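Local coordinates for protein GH26A (Muricauda sp. MAR_2010_75, PDB 6Q75) that hydrolyses glycosidic bonds as a family 26 glycoside hydrolase, its substrate probably a polysaccharide such as a mannan, at residues W216-N221 / F237-K242; N221-I226 / Y232-F237. All blocks are in the same frame, centred on the assembly; numbering follows the deposited sequence.

Contact 1: W216-N221 / F237-K242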
loop_
_atom_site.group_PDB
_atom_site.type_symbol
_atom_site.label_atom_id
_atom_site.label_comp_id
_atom_site.label_asym_id
_atom_site.label_seq_id
_atom_site.Cartn_x
_atom_site.Cartn_y
_atom_site.Cartn_z
ATOM N N TRP A 216 8.862 2.812 0.862
ATOM C CA TRP A 216 8.101 3.122 -0.343
ATOM C C TRP A 216 7.650 1.840 -1.020
ATOM O O TRP A 216 8.467 1.098 -1.577
ATOM C CB TRP A 216 8.906 3.996 -1.301
ATOM C CG TRP A 216 8.960 5.413 -0.777
ATOM C CD1 TRP A 216 9.707 5.883 0.268
ATOM C CD2 TRP A 216 8.139 6.509 -1.208
ATOM N NE1 TRP A 216 9.440 7.221 0.474
ATOM C CE2 TRP A 216 8.477 7.622 -0.417
ATOM C CE3 TRP A 216 7.182 6.665 -2.212
ATOM C CZ2 TRP A 216 7.870 8.864 -0.583
ATOM C CZ3 TRP A 216 6.585 7.897 -2.379
ATOM C CH2 TRP A 216 6.950 8.992 -1.575
ATOM N N VAL A 217 6.340 1.605 -1.007
ATOM C CA VAL A 217 5.779 0.373 -1.556
ATOM C C VAL A 217 5.119 0.741 -2.870
ATOM O O VAL A 217 4.112 1.464 -2.887
ATOM C CB VAL A 217 4.773 -0.291 -0.614
ATOM C CG1 VAL A 217 4.282 -1.643 -1.247
ATOM C CG2 VAL A 217 5.397 -0.527 0.772
ATOM N N TRP A 218 5.676 0.223 -3.966
ATOM C CA TRP A 218 5.115 0.389 -5.300
ATOM C C TRP A 218 4.133 -0.757 -5.499
ATOM O O TRP A 218 4.553 -1.905 -5.600
ATOM C CB TRP A 218 6.243 0.362 -6.330
ATOM C CG TRP A 218 5.837 0.508 -7.786
ATOM C CD1 TRP A 218 5.704 1.678 -8.507
ATOM C CD2 TRP A 218 5.594 -0.555 -8.703
ATOM N NE1 TRP A 218 5.379 1.394 -9.814
ATOM C CE2 TRP A 218 5.298 0.030 -9.958
ATOM C CE3 TRP A 218 5.585 -1.956 -8.586
ATOM C CZ2 TRP A 218 4.994 -0.732 -11.080
ATOM C CZ3 TRP A 218 5.278 -2.710 -9.713
ATOM C CH2 TRP A 218 4.996 -2.101 -10.937
ATOM N N ASN A 219 2.826 -0.445 -5.516
ATOM C CA ASN A 219 1.758 -1.447 -5.377
ATOM C C ASN A 219 0.932 -1.431 -6.665
ATOM O O ASN A 219 0.092 -0.545 -6.854
ATOM C CB ASN A 219 0.888 -1.118 -4.153
ATOM C CG ASN A 219 -0.025 -2.276 -3.703
ATOM O OD1 ASN A 219 -0.426 -2.318 -2.539
ATOM N ND2 ASN A 219 -0.360 -3.203 -4.614
ATOM N N ALA A 220 1.144 -2.423 -7.527
ATOM C CA ALA A 220 0.434 -2.530 -8.791
ATOM C C ALA A 220 -0.780 -3.447 -8.649
ATOM O O ALA A 220 -1.130 -3.900 -7.557
ATOM C CB ALA A 220 1.385 -3.035 -9.879
ATOM N N ASN A 221 -1.447 -3.698 -9.772
ATOM C CA ASN A 221 -2.514 -4.696 -9.871
ATOM C C ASN A 221 -2.037 -5.887 -10.688
ATOM O O ASN A 221 -1.252 -5.742 -11.617
ATOM C CB ASN A 221 -3.752 -4.097 -10.553
ATOM C CG ASN A 221 -5.046 -4.809 -10.149
ATOM O OD1 ASN A 221 -5.661 -4.441 -9.156
ATOM N ND2 ASN A 221 -5.442 -5.829 -10.908
ATOM N N PHE A 237 5.324 0.811 -15.670
ATOM C CA PHE A 237 4.981 1.839 -14.701
ATOM C C PHE A 237 5.951 1.882 -13.530
ATOM O O PHE A 237 5.635 2.505 -12.507
ATOM C CB PHE A 237 3.558 1.625 -14.197
ATOM C CG PHE A 237 2.563 1.468 -15.308
ATOM C CD1 PHE A 237 2.288 0.213 -15.826
ATOM C CD2 PHE A 237 1.966 2.585 -15.882
ATOM C CE1 PHE A 237 1.393 0.067 -16.866
ATOM C CE2 PHE A 237 1.064 2.456 -16.921
ATOM C CZ PHE A 237 0.766 1.183 -17.419
ATOM N N TYR A 238 7.115 1.241 -13.664
ATOM C CA TYR A 238 8.064 1.118 -12.560
ATOM C C TYR A 238 9.071 2.260 -12.617
ATOM O O TYR A 238 9.744 2.427 -13.642
ATOM C CB TYR A 238 8.792 -0.219 -12.612
ATOM C CG TYR A 238 9.670 -0.467 -11.407
ATOM C CD1 TYR A 238 9.110 -0.715 -10.156
ATOM C CD2 TYR A 238 11.058 -0.472 -11.516
ATOM C CE1 TYR A 238 9.911 -0.962 -9.045
ATOM C CE2 TYR A 238 11.880 -0.703 -10.396
ATOM C CZ TYR A 238 11.284 -0.947 -9.169
ATOM O OH TYR A 238 12.050 -1.188 -8.056
ATOM N N PRO A 239 9.189 3.077 -11.569
ATOM C CA PRO A 239 10.007 4.295 -11.658
ATOM C C PRO A 239 11.501 4.075 -11.449
ATOM O O PRO A 239 12.262 5.045 -11.508
ATOM C CB PRO A 239 9.427 5.157 -10.532
ATOM C CG PRO A 239 9.023 4.134 -9.485
ATOM C CD PRO A 239 8.499 2.952 -10.272
ATOM N N GLY A 240 11.935 2.860 -11.198
ATOM C CA GLY A 240 13.337 2.565 -10.979
ATOM C C GLY A 240 13.607 2.226 -9.525
ATOM O O GLY A 240 12.912 2.689 -8.609
ATOM N N HIS A 241 14.668 1.440 -9.301
ATOM C CA HIS A 241 14.972 0.949 -7.961
ATOM C C HIS A 241 15.336 2.071 -7.003
ATOM O O HIS A 241 15.185 1.911 -5.789
ATOM C CB HIS A 241 16.124 -0.057 -8.035
ATOM C CG HIS A 241 15.820 -1.226 -8.915
ATOM N ND1 HIS A 241 14.702 -2.014 -8.739
ATOM C CD2 HIS A 241 16.466 -1.720 -9.999
ATOM C CE1 HIS A 241 14.681 -2.956 -9.665
ATOM N NE2 HIS A 241 15.746 -2.807 -10.436
ATOM N N LYS A 242 15.784 3.215 -7.517
ATOM C CA LYS A 242 16.159 4.308 -6.637
ATOM C C LYS A 242 14.978 4.855 -5.835
ATOM O O LYS A 242 15.180 5.481 -4.781
ATOM C CB LYS A 242 16.777 5.395 -7.524
ATOM C CG LYS A 242 16.893 6.753 -6.929
ATOM C CD LYS A 242 17.329 7.745 -7.975
ATOM C CE LYS A 242 17.688 9.063 -7.307
ATOM N NZ LYS A 242 19.012 9.553 -7.742
#
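Trp218 on barrel strand 214-221 meets Phe237, Tyr238 and Pro239 of the crossover leading to the next strand, 246-251, in the (beta/alpha)8 barrel expected of family 26. This crossover carries only short 3-10 turns in place of a helix, and the indole sits between the strand and the returning chain. The CG of Trp218 is anti to its own backbone N (chi1 179°), which carries the ring off the strand toward the surrounding helices. Its neighbour Asn219 binds instead to Arg173 and Asp250 of adjoining strands.

The indole nitrogen supplies the polar tie. NE1 of Trp218 donates to the carbonyl O of Phe237 at 2.9 Å. The bond is bent, 143° at the hydrogen, and the donor sits well above the carbonyl plane. Tyr238 comes over one face of the indole edge first, its CD1 3.8 Å from Trp218 CD2. This is a T-shaped stack, with the centroids of the tyrosine ring and the indole's six-membered ring 5.2 Å apart and the planes at 86°. Pro239 approaches the pyrrole end obliquely, CD lying 3.5 Å from Trp218 NE1, while Phe237 CB rests against Trp218 CZ2 at 4.2 Å. Beyond the stack, the hydroxyl of Tyr238 and ND1 of His241 share a hydrogen bond of 2.9 Å. Trp198 of helix 194-208 also meets the Trp218 ring edge-to-face.

The buried indole N-H is thus paired with a main-chain carbonyl, and the same three consecutive loop residues that supply the acceptor and the tyrosine edge limit how far the ring can turn.

Contact 2: N221-I226 / Y232-F237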
loop_
_atom_site.group_PDB
_atom_site.type_symbol
_atom_site.label_atom_id
_atom_site.label_comp_id
_atom_site.label_asym_id
_atom_site.label_seq_id
_atom_site.Cartn_x
_atom_site.Cartn_y
_atom_site.Cartn_z
ATOM N N ASN A 221 -1.447 -3.698 -9.772
ATOM C CA ASN A 221 -2.514 -4.696 -9.871
ATOM C C ASN A 221 -2.037 -5.887 -10.688
ATOM O O ASN A 221 -1.252 -5.742 -11.617
ATOM C CB ASN A 221 -3.752 -4.097 -10.553
ATOM C CG ASN A 221 -5.046 -4.809 -10.149
ATOM O OD1 ASN A 221 -5.661 -4.441 -9.156
ATOM N ND2 ASN A 221 -5.442 -5.829 -10.908
ATOM N N GLY A 222 -2.528 -7.092 -10.366
ATOM C CA GLY A 222 -2.302 -8.192 -11.274
ATOM C C GLY A 222 -2.736 -7.847 -12.693
ATOM O O GLY A 222 -3.831 -7.311 -12.909
ATOM N N PRO A 223 -1.887 -8.121 -13.687
ATOM C CA PRO A 223 -2.223 -7.732 -15.065
ATOM C C PRO A 223 -3.381 -8.539 -15.634
ATOM O O PRO A 223 -3.573 -9.707 -15.295
ATOM C CB PRO A 223 -0.937 -8.015 -15.847
ATOM C CG PRO A 223 0.174 -8.059 -14.774
ATOM C CD PRO A 223 -0.517 -8.661 -13.575
ATOM N N ARG A 224 -4.140 -7.911 -16.535
ATOM C CA ARG A 224 -5.228 -8.620 -17.204
ATOM C C ARG A 224 -5.629 -7.850 -18.451
ATOM O O ARG A 224 -5.501 -6.630 -18.492
ATOM C CB ARG A 224 -6.446 -8.780 -16.285
ATOM C CG ARG A 224 -7.082 -7.455 -15.908
ATOM C CD ARG A 224 -7.559 -7.489 -14.506
ATOM N NE ARG A 224 -8.518 -6.435 -14.192
ATOM C CZ ARG A 224 -8.948 -6.209 -12.961
ATOM N NH1 ARG A 224 -8.484 -6.961 -11.974
ATOM N NH2 ARG A 224 -9.824 -5.245 -12.712
ATOM N N ASP A 225 -6.175 -8.541 -19.447
ATOM C CA ASP A 225 -6.604 -7.843 -20.649
ATOM C C ASP A 225 -8.093 -8.053 -20.824
ATOM O O ASP A 225 -8.519 -8.672 -21.777
ATOM C CB ASP A 225 -5.834 -8.281 -21.881
ATOM C CG ASP A 225 -6.060 -7.340 -23.062
ATOM O OD1 ASP A 225 -6.868 -6.381 -22.949
ATOM O OD2 ASP A 225 -5.450 -7.556 -24.121
ATOM N N ILE A 226 -8.866 -7.515 -19.902
ATOM C CA ILE A 226 -10.324 -7.589 -19.950
ATOM C C ILE A 226 -10.837 -6.278 -20.531
ATOM O O ILE A 226 -10.436 -5.210 -20.052
ATOM C CB ILE A 226 -10.905 -7.828 -18.547
ATOM C CG1 ILE A 226 -10.424 -9.174 -17.981
ATOM C CG2 ILE A 226 -12.434 -7.740 -18.553
ATOM C CD1 ILE A 226 -10.409 -9.189 -16.465
ATOM N N TYR A 232 -2.027 -3.312 -17.178
ATOM C CA TYR A 232 -0.957 -3.572 -18.120
ATOM C C TYR A 232 0.289 -4.073 -17.393
ATOM O O TYR A 232 0.294 -4.277 -16.176
ATOM C CB TYR A 232 -0.724 -2.307 -18.959
ATOM C CG TYR A 232 -1.937 -2.055 -19.848
ATOM C CD1 TYR A 232 -2.222 -2.914 -20.900
ATOM C CD2 TYR A 232 -2.813 -1.011 -19.601
ATOM C CE1 TYR A 232 -3.338 -2.721 -21.707
ATOM C CE2 TYR A 232 -3.927 -0.805 -20.404
ATOM C CZ TYR A 232 -4.179 -1.667 -21.457
ATOM O OH TYR A 232 -5.283 -1.486 -22.266
ATOM N N ASP A 233 1.351 -4.303 -18.162
ATOM C CA ASP A 233 2.564 -4.914 -17.636
ATOM C C ASP A 233 3.175 -4.086 -16.511
ATOM O O ASP A 233 3.252 -2.857 -16.585
ATOM C CB ASP A 233 3.602 -5.073 -18.746
ATOM C CG ASP A 233 3.255 -6.181 -19.736
ATOM O OD1 ASP A 233 2.560 -7.149 -19.359
ATOM O OD2 ASP A 233 3.716 -6.090 -20.893
ATOM N N TYR A 234 3.673 -4.785 -15.489
ATOM C CA TYR A 234 4.291 -4.126 -14.341
ATOM C C TYR A 234 5.379 -3.151 -14.767
ATOM O O TYR A 234 5.438 -2.017 -14.279
ATOM C CB TYR A 234 4.893 -5.177 -13.405
ATOM C CG TYR A 234 3.883 -6.069 -12.665
ATOM C CD1 TYR A 234 2.766 -5.526 -12.037
ATOM C CD2 TYR A 234 4.086 -7.449 -12.571
ATOM C CE1 TYR A 234 1.890 -6.322 -11.321
ATOM C CE2 TYR A 234 3.202 -8.267 -11.864
ATOM C CZ TYR A 234 2.102 -7.691 -11.247
ATOM O OH TYR A 234 1.230 -8.473 -10.544
ATOM N N LYS A 235 6.271 -3.591 -15.661
ATOM C CA LYS A 235 7.481 -2.818 -15.946
ATOM C C LYS A 235 7.175 -1.475 -16.587
ATOM O O LYS A 235 7.972 -0.540 -16.437
ATOM C CB LYS A 235 8.418 -3.623 -16.847
ATOM C CG LYS A 235 7.913 -3.834 -18.255
ATOM C CD LYS A 235 8.973 -4.490 -19.115
ATOM C CE LYS A 235 8.354 -5.157 -20.333
ATOM N N ASP A 236 6.016 -1.330 -17.244
ATOM C CA ASP A 236 5.683 -0.080 -17.924
ATOM C C ASP A 236 5.394 1.071 -16.973
ATOM O O ASP A 236 5.237 2.214 -17.429
ATOM C CB ASP A 236 4.476 -0.278 -18.852
ATOM C CG ASP A 236 4.803 -1.130 -20.065
ATOM O OD1 ASP A 236 6.005 -1.397 -20.310
ATOM O OD2 ASP A 236 3.861 -1.477 -20.814
ATOM N N PHE A 237 5.324 0.811 -15.670
ATOM C CA PHE A 237 4.981 1.839 -14.701
ATOM C C PHE A 237 5.951 1.882 -13.530
ATOM O O PHE A 237 5.635 2.505 -12.507
ATOM C CB PHE A 237 3.558 1.625 -14.197
ATOM C CG PHE A 237 2.563 1.468 -15.308
ATOM C CD1 PHE A 237 2.288 0.213 -15.826
ATOM C CD2 PHE A 237 1.966 2.585 -15.882
ATOM C CE1 PHE A 237 1.393 0.067 -16.866
ATOM C CE2 PHE A 237 1.064 2.456 -16.921
ATOM C CZ PHE A 237 0.766 1.183 -17.419
#
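Pro223 and Tyr234 make the main apolar contact. The proline CG stands over one face of the tyrosine ring, offset toward the rim, in a CH-pi contact 4.2 Å from the centroid and 14° off the normal. CD of Pro223 reaches further out along the same ring, 3.6 Å from Tyr234 CZ. Pro223 also meets main chain, with CB 3.9 Å from the carbonyl O of Tyr232.

Van der Waals contacts with the backbone complete the setting of the tyrosine. The O of Asn221 lies obliquely to the ring, 3.2 Å from Tyr234 CE1, and Gly222 CA is 3.6 Å from Tyr234 OH. Having CG anti to its carbonyl carbon (chi1 -69°), Tyr234 extends its ring back toward the 221-223 backbone.

Both segments belong to the long excursion above the C-terminal end of strand 214-221, the end of the barrel where enzymes of this fold carry their active site. Gln263 of helix 258-268 touches both Pro223 and Tyr234.

The polar bonds do not run directly between the two segments. Tyr234 OH is hydrogen-bonded to Thr249 OG1, and the ND2 of Asn179 bridges the gap by binding the carbonyl oxygens of both Asn221 and Tyr232. Within 221-226, ND2 of Asn221 donates to the O of Gly222 at 3.0 Å, fairly straight at 157°, with the acceptor close to the plane of the Asn221 amide.

Contacts 1 and 2 lie on one excursion between strands 214-221 and 246-251, their centres 12 Å apart. Residues 222-236, which contact 1 closes into a loop, include most of contact 2. Contact 2 pairs the inner part of this loop with itself; contact 1 then packs the returning chain against the strand. They share Asn221 and Phe237, and they also touch through Tyr234: its O lies 3.4 Å from Trp218 CH2, and its CD1 3.6 Å from Ala220 CB. Tyr234 thus joins the two, covering Trp218 and Ala220 while its ring takes Pro223. Asn221, where strand gives way to loop, has its side chain about 6 Å from a bound Tris molecule, which probably came from the crystallisation liquor; such molecules often mark pockets, so it may lie in one.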